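Side-chain contacts in decaprenyl diphosphate synthase (Rhodobacter capsulatus, PDB 3MZV), which probably condenses isopentenyl diphosphate units onto farnesyl diphosphate, with magnesium, to build long all-trans polyprenyl diphosphates for quinone side chains: residues A64-G69 and P73-L78; P106-L111 and K115-V120; G178-L183 and A215-D220. All coordinates share one frame; numbering follows the deposited sequence.

Contact 1: residues A64-G69 and P73-L78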
ATOM      1  N   ALA B  64     -10.280  16.017 -17.794  1.00 31.66           N
ATOM      2  CA  ALA B  64     -10.220  15.085 -18.929  1.00 33.01           C
ATOM      3  C   ALA B  64     -11.609  14.459 -19.229  1.00 33.57           C
ATOM      4  O   ALA B  64     -12.023  14.427 -20.398  1.00 34.80           O
ATOM      5  CB  ALA B  64      -9.164  13.974 -18.707  1.00 30.34           C
ATOM      6  N   ALA B  65     -12.316  14.021 -18.197  1.00 32.81           N
ATOM      7  CA  ALA B  65     -13.619  13.417 -18.378  1.00 34.22           C
ATOM      8  C   ALA B  65     -14.612  14.451 -18.965  1.00 35.52           C
ATOM      9  O   ALA B  65     -15.276  14.176 -19.957  1.00 37.45           O
ATOM     10  CB  ALA B  65     -14.151  12.821 -17.034  1.00 32.11           C
ATOM     11  N   ARG B  66     -14.656  15.649 -18.380  1.00 36.35           N
ATOM     12  CA  ARG B  66     -15.586  16.710 -18.823  1.00 37.77           C
ATOM     13  C   ARG B  66     -15.178  17.224 -20.212  1.00 37.45           C
ATOM     14  O   ARG B  66     -16.039  17.551 -21.025  1.00 38.15           O
ATOM     15  CB  ARG B  66     -15.612  17.891 -17.826  1.00 38.03           C
ATOM     16  CG  ARG B  66     -16.219  17.587 -16.461  1.00 39.70           C
ATOM     17  CD  ARG B  66     -17.705  17.480 -16.540  1.00 43.07           C
ATOM     18  NE  ARG B  66     -18.345  17.362 -15.228  1.00 44.83           N
ATOM     19  CZ  ARG B  66     -19.669  17.300 -15.043  1.00 45.39           C
ATOM     20  NH1 ARG B  66     -20.494  17.401 -16.080  1.00 47.81           N
ATOM     21  NH2 ARG B  66     -20.180  17.164 -13.821  1.00 41.26           N
ATOM     22  N   LEU B  67     -13.887  17.268 -20.497  1.00 36.59           N
ATOM     23  CA  LEU B  67     -13.423  17.671 -21.810  1.00 38.94           C
ATOM     24  C   LEU B  67     -13.921  16.761 -22.959  1.00 38.78           C
ATOM     25  O   LEU B  67     -14.126  17.232 -24.078  1.00 39.44           O
ATOM     26  CB  LEU B  67     -11.878  17.766 -21.844  1.00 39.49           C
ATOM     27  CG  LEU B  67     -11.155  18.033 -23.158  1.00 40.00           C
ATOM     28  CD1 LEU B  67     -11.756  19.285 -23.838  1.00 45.43           C
ATOM     29  CD2 LEU B  67      -9.659  18.231 -22.902  1.00 40.87           C
ATOM     30  N   VAL B  68     -14.052  15.466 -22.710  1.00 38.82           N
ATOM     31  CA  VAL B  68     -14.556  14.567 -23.751  1.00 39.04           C
ATOM     32  C   VAL B  68     -16.092  14.406 -23.669  1.00 39.97           C
ATOM     33  O   VAL B  68     -16.679  13.509 -24.302  1.00 41.02           O
ATOM     34  CB  VAL B  68     -13.804  13.215 -23.735  1.00 38.07           C
ATOM     35  CG1 VAL B  68     -12.316  13.412 -23.999  1.00 36.78           C
ATOM     36  CG2 VAL B  68     -14.076  12.447 -22.433  1.00 35.43           C
ATOM     37  N   GLY B  69     -16.746  15.242 -22.865  1.00 39.26           N
ATOM     38  CA  GLY B  69     -18.209  15.301 -22.796  1.00 39.26           C
ATOM     39  C   GLY B  69     -18.926  14.402 -21.794  1.00 39.02           C
ATOM     40  O   GLY B  69     -20.114  14.153 -21.946  1.00 37.97           O
ATOM     41  N   PRO B  73     -21.494   9.774 -13.426  1.00 38.16           N
ATOM     42  CA  PRO B  73     -20.954  10.289 -12.166  1.00 37.13           C
ATOM     43  C   PRO B  73     -19.540   9.824 -11.815  1.00 35.70           C
ATOM     44  O   PRO B  73     -19.004  10.221 -10.799  1.00 34.03           O
ATOM     45  CB  PRO B  73     -21.888   9.661 -11.157  1.00 37.54           C
ATOM     46  CG  PRO B  73     -22.195   8.322 -11.790  1.00 39.31           C
ATOM     47  CD  PRO B  73     -22.156   8.482 -13.238  1.00 38.40           C
ATOM     48  N   PHE B  74     -18.981   8.904 -12.587  1.00 34.21           N
ATOM     49  CA  PHE B  74     -17.829   8.139 -12.099  1.00 32.98           C
ATOM     50  C   PHE B  74     -16.471   8.806 -12.284  1.00 31.96           C
ATOM     51  O   PHE B  74     -15.456   8.254 -11.876  1.00 29.77           O
ATOM     52  CB  PHE B  74     -17.827   6.766 -12.730  1.00 32.45           C
ATOM     53  CG  PHE B  74     -18.969   5.881 -12.244  1.00 34.97           C
ATOM     54  CD1 PHE B  74     -19.206   5.706 -10.920  1.00 35.48           C
ATOM     55  CD2 PHE B  74     -19.833   5.279 -13.152  1.00 37.38           C
ATOM     56  CE1 PHE B  74     -20.260   4.898 -10.482  1.00 37.75           C
ATOM     57  CE2 PHE B  74     -20.890   4.464 -12.703  1.00 39.20           C
ATOM     58  CZ  PHE B  74     -21.086   4.301 -11.374  1.00 34.53           C
ATOM     59  N   HIS B  75     -16.430   9.975 -12.911  1.00 31.32           N
ATOM     60  CA  HIS B  75     -15.185  10.739 -12.966  1.00 31.60           C
ATOM     61  C   HIS B  75     -14.838  11.264 -11.535  1.00 32.41           C
ATOM     62  O   HIS B  75     -13.677  11.459 -11.200  1.00 31.15           O
ATOM     63  CB  HIS B  75     -15.261  11.871 -13.990  1.00 32.12           C
ATOM     64  CG  HIS B  75     -16.286  12.888 -13.677  1.00 31.90           C
ATOM     65  ND1 HIS B  75     -17.578  12.556 -13.331  1.00 32.97           N
ATOM     66  CD2 HIS B  75     -16.229  14.245 -13.675  1.00 34.28           C
ATOM     67  CE1 HIS B  75     -18.262  13.661 -13.088  1.00 32.59           C
ATOM     68  NE2 HIS B  75     -17.470  14.701 -13.295  1.00 36.17           N
ATOM     69  N   VAL B  76     -15.856  11.492 -10.729  1.00 33.11           N
ATOM     70  CA  VAL B  76     -15.661  11.848  -9.308  1.00 34.31           C
ATOM     71  C   VAL B  76     -14.952  10.741  -8.507  1.00 33.79           C
ATOM     72  O   VAL B  76     -13.893  10.962  -7.865  1.00 34.80           O
ATOM     73  CB  VAL B  76     -16.990  12.287  -8.661  1.00 34.85           C
ATOM     74  CG1 VAL B  76     -16.743  12.597  -7.176  1.00 36.99           C
ATOM     75  CG2 VAL B  76     -17.510  13.584  -9.389  1.00 34.94           C
ATOM     76  N   HIS B  77     -15.453   9.528  -8.657  1.00 33.77           N
ATOM     77  CA  HIS B  77     -14.839   8.350  -8.043  1.00 32.50           C
ATOM     78  C   HIS B  77     -13.381   8.213  -8.477  1.00 32.19           C
ATOM     79  O   HIS B  77     -12.496   7.970  -7.657  1.00 31.15           O
ATOM     80  CB  HIS B  77     -15.580   7.064  -8.396  1.00 31.90           C
ATOM     81  CG  HIS B  77     -17.025   7.056  -8.008  1.00 35.31           C
ATOM     82  ND1 HIS B  77     -17.933   7.971  -8.497  1.00 37.29           N
ATOM     83  CD2 HIS B  77     -17.725   6.226  -7.193  1.00 36.82           C
ATOM     84  CE1 HIS B  77     -19.127   7.715  -7.985  1.00 41.67           C
ATOM     85  NE2 HIS B  77     -19.021   6.677  -7.171  1.00 37.12           N
ATOM     86  N   LEU B  78     -13.109   8.381  -9.769  1.00 31.16           N
ATOM     87  CA  LEU B  78     -11.756   8.227 -10.268  1.00 30.39           C
ATOM     88  C   LEU B  78     -10.813   9.310  -9.737  1.00 30.16           C
ATOM     89  O   LEU B  78      -9.662   9.009  -9.356  1.00 28.98           O
ATOM     90  CB  LEU B  78     -11.761   8.258 -11.813  1.00 30.07           C
ATOM     91  CG  LEU B  78     -12.480   7.039 -12.448  1.00 33.24           C
ATOM     92  CD1 LEU B  78     -12.528   7.092 -13.985  1.00 34.15           C
ATOM     93  CD2 LEU B  78     -11.780   5.795 -12.026  1.00 37.21           C
TER
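Ala-65 and His-75 meet through their CB atoms, 3.4 Å apart, which is close for two saturated carbons. The methyl also lies 4.0 Å from His-75 CG, so the small residue of helix 56-67 is pressed against the root of the imidazole. This apolar touch is flanked by a polar one. His-75 CG occupies the position between the backbone N and the carbonyl carbon (chi1 63°), and from there the ring extends toward Arg-66, whose NE sits 3.4 Å from His-75 NE2. Guanidinium and imidazole planes stand 86° apart, which excludes a parallel stack. The two groups share Asp-21: its OD2 forms a salt bridge with Arg-66 NE and takes a weak hydrogen bond from His-75 NE2. Replacing His-75 by an alanine would probably leave Asp-21 with Arg-66 as its partner here and open a gap beside the ring of Tyr-70, which the imidazole meets nearly at right angles. Backbone bonds shape the connection: Gly-69 N reaches Arg-66 O at 3.0 Å, and Tyr-70 N bonds to Ala-65 O. With Gly-69 at positive phi, this is a Schellman motif, the classic helix C-terminal signal, here closing a tight helix-loop-helix turn.

Contact 2: residues P106-L111 and K115-V120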
ATOM      1  N   PRO B 106       4.490  19.396  10.855  1.00 74.74           N
ATOM      2  CA  PRO B 106       5.060  18.080  11.191  1.00 74.14           C
ATOM      3  C   PRO B 106       4.383  16.916  10.438  1.00 72.44           C
ATOM      4  O   PRO B 106       3.160  16.942  10.175  1.00 71.39           O
ATOM      5  CB  PRO B 106       4.833  17.959  12.704  1.00 76.00           C
ATOM      6  CG  PRO B 106       3.698  18.914  13.010  1.00 76.79           C
ATOM      7  CD  PRO B 106       3.844  20.037  12.020  1.00 76.38           C
ATOM      8  N   THR B 107       5.192  15.918  10.092  1.00 71.14           N
ATOM      9  CA  THR B 107       4.737  14.771   9.305  1.00 69.27           C
ATOM     10  C   THR B 107       3.915  13.851  10.168  1.00 69.47           C
ATOM     11  O   THR B 107       4.035  13.887  11.403  1.00 70.27           O
ATOM     12  CB  THR B 107       5.925  13.952   8.760  1.00 68.80           C
ATOM     13  OG1 THR B 107       6.736  13.492   9.856  1.00 69.01           O
ATOM     14  CG2 THR B 107       6.754  14.781   7.801  1.00 67.37           C
ATOM     15  N   ALA B 108       3.103  13.008   9.518  1.00 68.03           N
ATOM     16  CA  ALA B 108       2.275  12.051  10.224  1.00 67.91           C
ATOM     17  C   ALA B 108       3.158  11.120  11.046  1.00 68.55           C
ATOM     18  O   ALA B 108       2.845  10.839  12.201  1.00 69.20           O
ATOM     19  CB  ALA B 108       1.404  11.246   9.251  1.00 66.53           C
ATOM     20  N   ASN B 109       4.256  10.649  10.453  1.00 68.22           N
ATOM     21  CA  ASN B 109       5.164   9.695  11.144  1.00 69.50           C
ATOM     22  C   ASN B 109       5.886  10.275  12.365  1.00 70.66           C
ATOM     23  O   ASN B 109       6.128   9.548  13.329  1.00 71.48           O
ATOM     24  CB  ASN B 109       6.189   9.053  10.184  1.00 68.56           C
ATOM     25  CG  ASN B 109       6.880  10.061   9.305  1.00 68.47           C
ATOM     26  OD1 ASN B 109       6.274  10.596   8.370  1.00 66.58           O
ATOM     27  ND2 ASN B 109       8.168  10.323   9.584  1.00 67.96           N
ATOM     28  N   LEU B 110       6.220  11.566  12.302  1.00 71.04           N
ATOM     29  CA  LEU B 110       6.749  12.317  13.457  1.00 72.71           C
ATOM     30  C   LEU B 110       5.667  12.497  14.532  1.00 73.95           C
ATOM     31  O   LEU B 110       5.822  12.068  15.690  1.00 75.64           O
ATOM     32  CB  LEU B 110       7.277  13.680  12.997  1.00 72.51           C
ATOM     33  N   LEU B 111       4.550  13.100  14.129  1.00 73.33           N
ATOM     34  CA  LEU B 111       3.417  13.349  15.028  1.00 73.94           C
ATOM     35  C   LEU B 111       2.906  12.060  15.704  1.00 74.11           C
ATOM     36  O   LEU B 111       2.529  12.071  16.887  1.00 75.20           O
ATOM     37  CB  LEU B 111       2.287  14.040  14.246  1.00 73.19           C
ATOM     38  CG  LEU B 111       1.715  15.381  14.717  1.00 74.29           C
ATOM     39  CD1 LEU B 111       2.766  16.322  15.309  1.00 75.67           C
ATOM     40  CD2 LEU B 111       1.047  16.045  13.528  1.00 72.55           C
ATOM     41  N   LYS B 115       4.780   3.274  11.808  1.00 62.65           N
ATOM     42  CA  LYS B 115       3.766   2.250  11.639  1.00 62.56           C
ATOM     43  C   LYS B 115       2.425   2.895  11.302  1.00 62.06           C
ATOM     44  O   LYS B 115       1.684   2.343  10.486  1.00 60.92           O
ATOM     45  CB  LYS B 115       3.649   1.363  12.875  1.00 64.44           C
ATOM     46  N   SER B 116       2.128   4.061  11.895  1.00 61.85           N
ATOM     47  CA  SER B 116       0.843   4.748  11.642  1.00 60.61           C
ATOM     48  C   SER B 116       0.750   5.294  10.242  1.00 57.45           C
ATOM     49  O   SER B 116      -0.235   5.067   9.564  1.00 57.46           O
ATOM     50  CB  SER B 116       0.570   5.874  12.647  1.00 62.00           C
ATOM     51  OG  SER B 116       0.223   5.335  13.917  1.00 62.64           O
ATOM     52  N   SER B 117       1.762   6.019   9.806  1.00 55.16           N
ATOM     53  CA  SER B 117       1.771   6.498   8.470  1.00 52.54           C
ATOM     54  C   SER B 117       1.755   5.358   7.414  1.00 49.21           C
ATOM     55  O   SER B 117       1.143   5.509   6.344  1.00 46.86           O
ATOM     56  CB  SER B 117       2.957   7.407   8.256  1.00 52.85           C
ATOM     57  OG  SER B 117       2.903   8.469   9.207  1.00 57.64           O
ATOM     58  N   VAL B 118       2.423   4.242   7.706  1.00 45.84           N
ATOM     59  CA  VAL B 118       2.383   3.097   6.802  1.00 43.06           C
ATOM     60  C   VAL B 118       0.983   2.557   6.739  1.00 41.40           C
ATOM     61  O   VAL B 118       0.459   2.338   5.672  1.00 40.02           O
ATOM     62  CB  VAL B 118       3.364   1.976   7.198  1.00 44.37           C
ATOM     63  CG1 VAL B 118       3.186   0.786   6.250  1.00 43.38           C
ATOM     64  CG2 VAL B 118       4.802   2.483   7.136  1.00 41.76           C
ATOM     65  N   LEU B 119       0.373   2.335   7.888  1.00 42.04           N
ATOM     66  CA  LEU B 119      -0.898   1.672   7.953  1.00 41.42           C
ATOM     67  C   LEU B 119      -2.028   2.577   7.467  1.00 40.41           C
ATOM     68  O   LEU B 119      -3.001   2.112   6.847  1.00 39.73           O
ATOM     69  CB  LEU B 119      -1.145   1.183   9.354  1.00 44.11           C
ATOM     70  CG  LEU B 119      -0.186   0.075   9.806  1.00 46.49           C
ATOM     71  CD1 LEU B 119      -0.335  -0.145  11.270  1.00 49.04           C
ATOM     72  CD2 LEU B 119      -0.445  -1.195   9.022  1.00 48.73           C
ATOM     73  N   VAL B 120      -1.890   3.873   7.683  1.00 39.48           N
ATOM     74  CA  VAL B 120      -2.912   4.792   7.166  1.00 39.16           C
ATOM     75  C   VAL B 120      -2.836   4.867   5.659  1.00 36.92           C
ATOM     76  O   VAL B 120      -3.852   4.769   5.007  1.00 38.87           O
ATOM     77  CB  VAL B 120      -2.811   6.195   7.807  1.00 39.93           C
ATOM     78  CG1 VAL B 120      -3.679   7.195   7.043  1.00 38.66           C
ATOM     79  CG2 VAL B 120      -3.275   6.094   9.260  1.00 41.48           C
TER
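Ser-117 inserts its hydroxyl against the first turn of helix 108-111, where Ala-108 and Asn-109 receive it. OG lies 3.2 Å from Ala-108 CB and 3.5 Å from Asn-109 CB. It also comes within 2.9 Å of Asn-109 N, but the angle is too poor for a hydrogen bond, and the approach is one of close packing. The hydroxyl gets there because OG stands anti to the carbonyl carbon, beside the backbone N (chi1 -57°), on a CB that already points at the opposing segment. One shell out, Thr-107 fixes the helix start. As N-cap residue it accepts Leu-110 N at OG1, at 3.2 Å with an angle of 153°, while the same hydroxyl bonds to Ser-99 O. The amide of Asn-109 bonds through ND2 to that carbonyl too, tying the short helix to the chain just before the hairpin of strands 101-102 and 105-106. Further out, helix 74-96 backs the contact: Leu-91 packs on Ala-108, Val-95 on Ser-117 and Asp-94 on Asn-109. Beyond Ser-116 and Leu-119 lies the second subunit. The arrangement is an N-capped helical turn set beside Asp-94, which belongs by sequence to the first aspartate-rich DDxxD motif of prenyl synthases.

Contact 3: residues G178-L183 and A215-D220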
ATOM      1  N   GLY B 178       8.163   7.237 -13.325  1.00 43.73           N
ATOM      2  CA  GLY B 178       7.529   6.327 -12.379  1.00 43.64           C
ATOM      3  C   GLY B 178       6.967   7.021 -11.150  1.00 43.27           C
ATOM      4  O   GLY B 178       5.788   6.874 -10.828  1.00 43.72           O
ATOM      5  N   LYS B 179       7.814   7.785 -10.480  1.00 41.86           N
ATOM      6  CA  LYS B 179       7.502   8.444  -9.213  1.00 42.33           C
ATOM      7  C   LYS B 179       6.449   9.551  -9.308  1.00 40.32           C
ATOM      8  O   LYS B 179       5.797   9.893  -8.321  1.00 38.94           O
ATOM      9  CB  LYS B 179       8.783   9.106  -8.721  1.00 44.41           C
ATOM     10  CG  LYS B 179       8.842   9.424  -7.286  1.00 50.02           C
ATOM     11  CD  LYS B 179       9.638  10.697  -6.938  1.00 51.01           C
ATOM     12  CE  LYS B 179      10.758  11.102  -7.872  1.00 53.06           C
ATOM     13  NZ  LYS B 179      11.446  12.333  -7.338  1.00 47.88           N
ATOM     14  N   THR B 180       6.409  10.231 -10.459  1.00 38.07           N
ATOM     15  CA  THR B 180       5.601  11.444 -10.591  1.00 36.59           C
ATOM     16  C   THR B 180       4.704  11.446 -11.821  1.00 35.55           C
ATOM     17  O   THR B 180       3.489  11.716 -11.693  1.00 35.39           O
ATOM     18  CB  THR B 180       6.451  12.735 -10.568  1.00 37.70           C
ATOM     19  OG1 THR B 180       7.071  12.883  -9.279  1.00 39.41           O
ATOM     20  CG2 THR B 180       5.558  13.989 -10.851  1.00 36.07           C
ATOM     21  N   ALA B 181       5.263  11.170 -13.005  1.00 33.85           N
ATOM     22  CA  ALA B 181       4.476  11.330 -14.239  1.00 33.64           C
ATOM     23  C   ALA B 181       3.385  10.278 -14.375  1.00 33.74           C
ATOM     24  O   ALA B 181       2.332  10.577 -14.929  1.00 33.30           O
ATOM     25  CB  ALA B 181       5.355  11.278 -15.473  1.00 32.92           C
ATOM     26  N   ALA B 182       3.663   9.064 -13.890  1.00 33.08           N
ATOM     27  CA  ALA B 182       2.758   7.929 -14.069  1.00 34.34           C
ATOM     28  C   ALA B 182       1.391   8.211 -13.501  1.00 33.15           C
ATOM     29  O   ALA B 182       0.415   7.807 -14.096  1.00 32.61           O
ATOM     30  CB  ALA B 182       3.336   6.652 -13.476  1.00 33.55           C
ATOM     31  N   LEU B 183       1.309   8.909 -12.374  1.00 32.97           N
ATOM     32  CA  LEU B 183       0.015   9.226 -11.814  1.00 33.24           C
ATOM     33  C   LEU B 183      -0.689  10.336 -12.546  1.00 33.25           C
ATOM     34  O   LEU B 183      -1.928  10.334 -12.628  1.00 31.52           O
ATOM     35  CB  LEU B 183       0.082   9.496 -10.310  1.00 33.40           C
ATOM     36  CG  LEU B 183      -1.204   9.570  -9.482  1.00 34.57           C
ATOM     37  CD1 LEU B 183      -2.036   8.273  -9.643  1.00 35.53           C
ATOM     38  CD2 LEU B 183      -0.886   9.910  -7.983  1.00 35.21           C
ATOM     39  N   ALA B 215       7.494  17.505 -16.676  1.00 30.28           N
ATOM     40  CA  ALA B 215       7.803  18.918 -16.472  1.00 31.58           C
ATOM     41  C   ALA B 215       7.700  19.295 -15.036  1.00 32.02           C
ATOM     42  O   ALA B 215       8.539  19.995 -14.505  1.00 31.92           O
ATOM     43  CB  ALA B 215       6.877  19.854 -17.344  1.00 31.14           C
ATOM     44  N   PHE B 216       6.664  18.795 -14.376  1.00 32.37           N
ATOM     45  CA  PHE B 216       6.395  19.187 -13.019  1.00 33.00           C
ATOM     46  C   PHE B 216       7.553  18.785 -12.082  1.00 31.52           C
ATOM     47  O   PHE B 216       8.012  19.565 -11.272  1.00 32.75           O
ATOM     48  CB  PHE B 216       5.094  18.461 -12.625  1.00 33.81           C
ATOM     49  CG  PHE B 216       4.586  18.791 -11.284  1.00 36.57           C
ATOM     50  CD1 PHE B 216       3.686  19.826 -11.118  1.00 40.59           C
ATOM     51  CD2 PHE B 216       4.920  17.984 -10.190  1.00 41.95           C
ATOM     52  CE1 PHE B 216       3.146  20.097  -9.850  1.00 45.27           C
ATOM     53  CE2 PHE B 216       4.391  18.254  -8.911  1.00 43.25           C
ATOM     54  CZ  PHE B 216       3.502  19.293  -8.745  1.00 45.16           C
ATOM     55  N   GLN B 217       8.039  17.570 -12.231  1.00 32.17           N
ATOM     56  CA  GLN B 217       9.141  17.080 -11.417  1.00 32.04           C
ATOM     57  C   GLN B 217      10.462  17.786 -11.775  1.00 31.12           C
ATOM     58  O   GLN B 217      11.223  18.107 -10.894  1.00 30.74           O
ATOM     59  CB  GLN B 217       9.350  15.606 -11.561  1.00 31.44           C
ATOM     60  CG  GLN B 217      10.413  15.080 -10.626  1.00 32.85           C
ATOM     61  CD  GLN B 217      10.053  15.277  -9.183  1.00 38.49           C
ATOM     62  OE1 GLN B 217      10.790  15.898  -8.396  1.00 38.04           O
ATOM     63  NE2 GLN B 217       8.889  14.790  -8.831  1.00 34.30           N
ATOM     64  N   ILE B 218      10.742  17.963 -13.062  1.00 30.91           N
ATOM     65  CA  ILE B 218      11.948  18.693 -13.442  1.00 30.26           C
ATOM     66  C   ILE B 218      11.959  20.088 -12.853  1.00 30.10           C
ATOM     67  O   ILE B 218      12.999  20.537 -12.333  1.00 30.02           O
ATOM     68  CB  ILE B 218      12.146  18.756 -15.005  1.00 30.60           C
ATOM     69  CG1 ILE B 218      12.270  17.349 -15.576  1.00 28.40           C
ATOM     70  CG2 ILE B 218      13.410  19.627 -15.308  1.00 26.32           C
ATOM     71  CD1 ILE B 218      12.353  17.211 -17.155  1.00 28.94           C
ATOM     72  N   VAL B 219      10.819  20.769 -12.852  1.00 29.86           N
ATOM     73  CA  VAL B 219      10.721  22.095 -12.225  1.00 31.71           C
ATOM     74  C   VAL B 219      11.082  22.023 -10.715  1.00 33.08           C
ATOM     75  O   VAL B 219      11.858  22.784 -10.234  1.00 33.11           O
ATOM     76  CB  VAL B 219       9.333  22.769 -12.400  1.00 31.20           C
ATOM     77  CG1 VAL B 219       9.134  23.966 -11.415  1.00 33.13           C
ATOM     78  CG2 VAL B 219       9.169  23.277 -13.829  1.00 33.90           C
ATOM     79  N   ASP B 220      10.546  21.061 -10.012  1.00 34.83           N
ATOM     80  CA  ASP B 220      10.905  20.899  -8.606  1.00 36.82           C
ATOM     81  C   ASP B 220      12.393  20.620  -8.407  1.00 37.01           C
ATOM     82  O   ASP B 220      13.041  21.227  -7.522  1.00 37.17           O
ATOM     83  CB  ASP B 220      10.096  19.773  -8.034  1.00 37.51           C
ATOM     84  CG  ASP B 220       8.718  20.225  -7.599  1.00 40.42           C
ATOM     85  OD1 ASP B 220       8.508  21.454  -7.485  1.00 44.48           O
ATOM     86  OD2 ASP B 220       7.888  19.336  -7.340  1.00 44.49           O
TER
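Thr-180 and Gln-217 form the tight part of this contact, at the point where the two backbones come nearest, their CA atoms 6.7 Å apart. Their side chains cross at about a right angle. Thr-180 OG1 lies 2.7 Å from the amide atom modelled as NE2 of Gln-217; since that amide is probably turned over in the model, the distance establishes a close polar approach and no more. With OG1 anti to the carbonyl carbon (chi1 -65°) the hydroxyl faces Gln-217, while the methyl CG2 fits between the two partners, 4.2 Å from Gln-217 CB and 4.1 Å from Phe-216 CD2. Both Thr-180 and Gln-217 are buried, and together they account for most of the surface hidden here. A wider pi-type turn at 178-181 accompanies this spot in the first helix.

The looser side belongs to Lys-179 and Phe-216, each only partly buried. The lysine chain, bent at chi2 and chi3, brings NZ no nearer to Gln-217 than 3.7 Å, measured to CD, and its clear polar partner is Gln-158, to whose OE1 it donates. Phe-216 gives Thr-180 a slanting touch and meets the ring of Phe-184 with planes about 55° apart. Asp-220, one turn beyond Phe-216, opens by sequence the second DDxxD motif of the family, so the Lys-Thr pair and Gln-217 are consistent with a place on the wall of the diphosphate pocket, as in related synthases.

The axes of segments 178-183 and 215-220, short lengths of helices 169-194 and 199-224, pass 9.2 Å apart at 144°, closer to antiparallel than to perpendicular. Around them, helix 138-161 packs on Lys-179, Ala-182 and Leu-183, helix 56-67 touches Leu-183 and Phe-216, and helix 290-308 covers Ala-215 and Ile-218.

Overall arrangement
The three contacts sample an all-helical fold from its centre to its margins. Contact 3 lies about 4 Å from the centre of the chain, whereas contacts 1 and 2 are some 21 and 20 Å out and 32 Å from each other, centre to centre. Helix 74-96 bridges the outer pair: contact 1 sits at its start, and near its other end Asp-94 packs against contact 2. Helix 169-194 links contact 1 to contact 3, whose nearest atoms are about 8 Å apart. Contacts 2 and 3, about 14 Å apart at nearest atoms, each neighbour one aspartate-rich motif, and these probably face the magnesium-diphosphate site. Contact 1 is a turn remote from it.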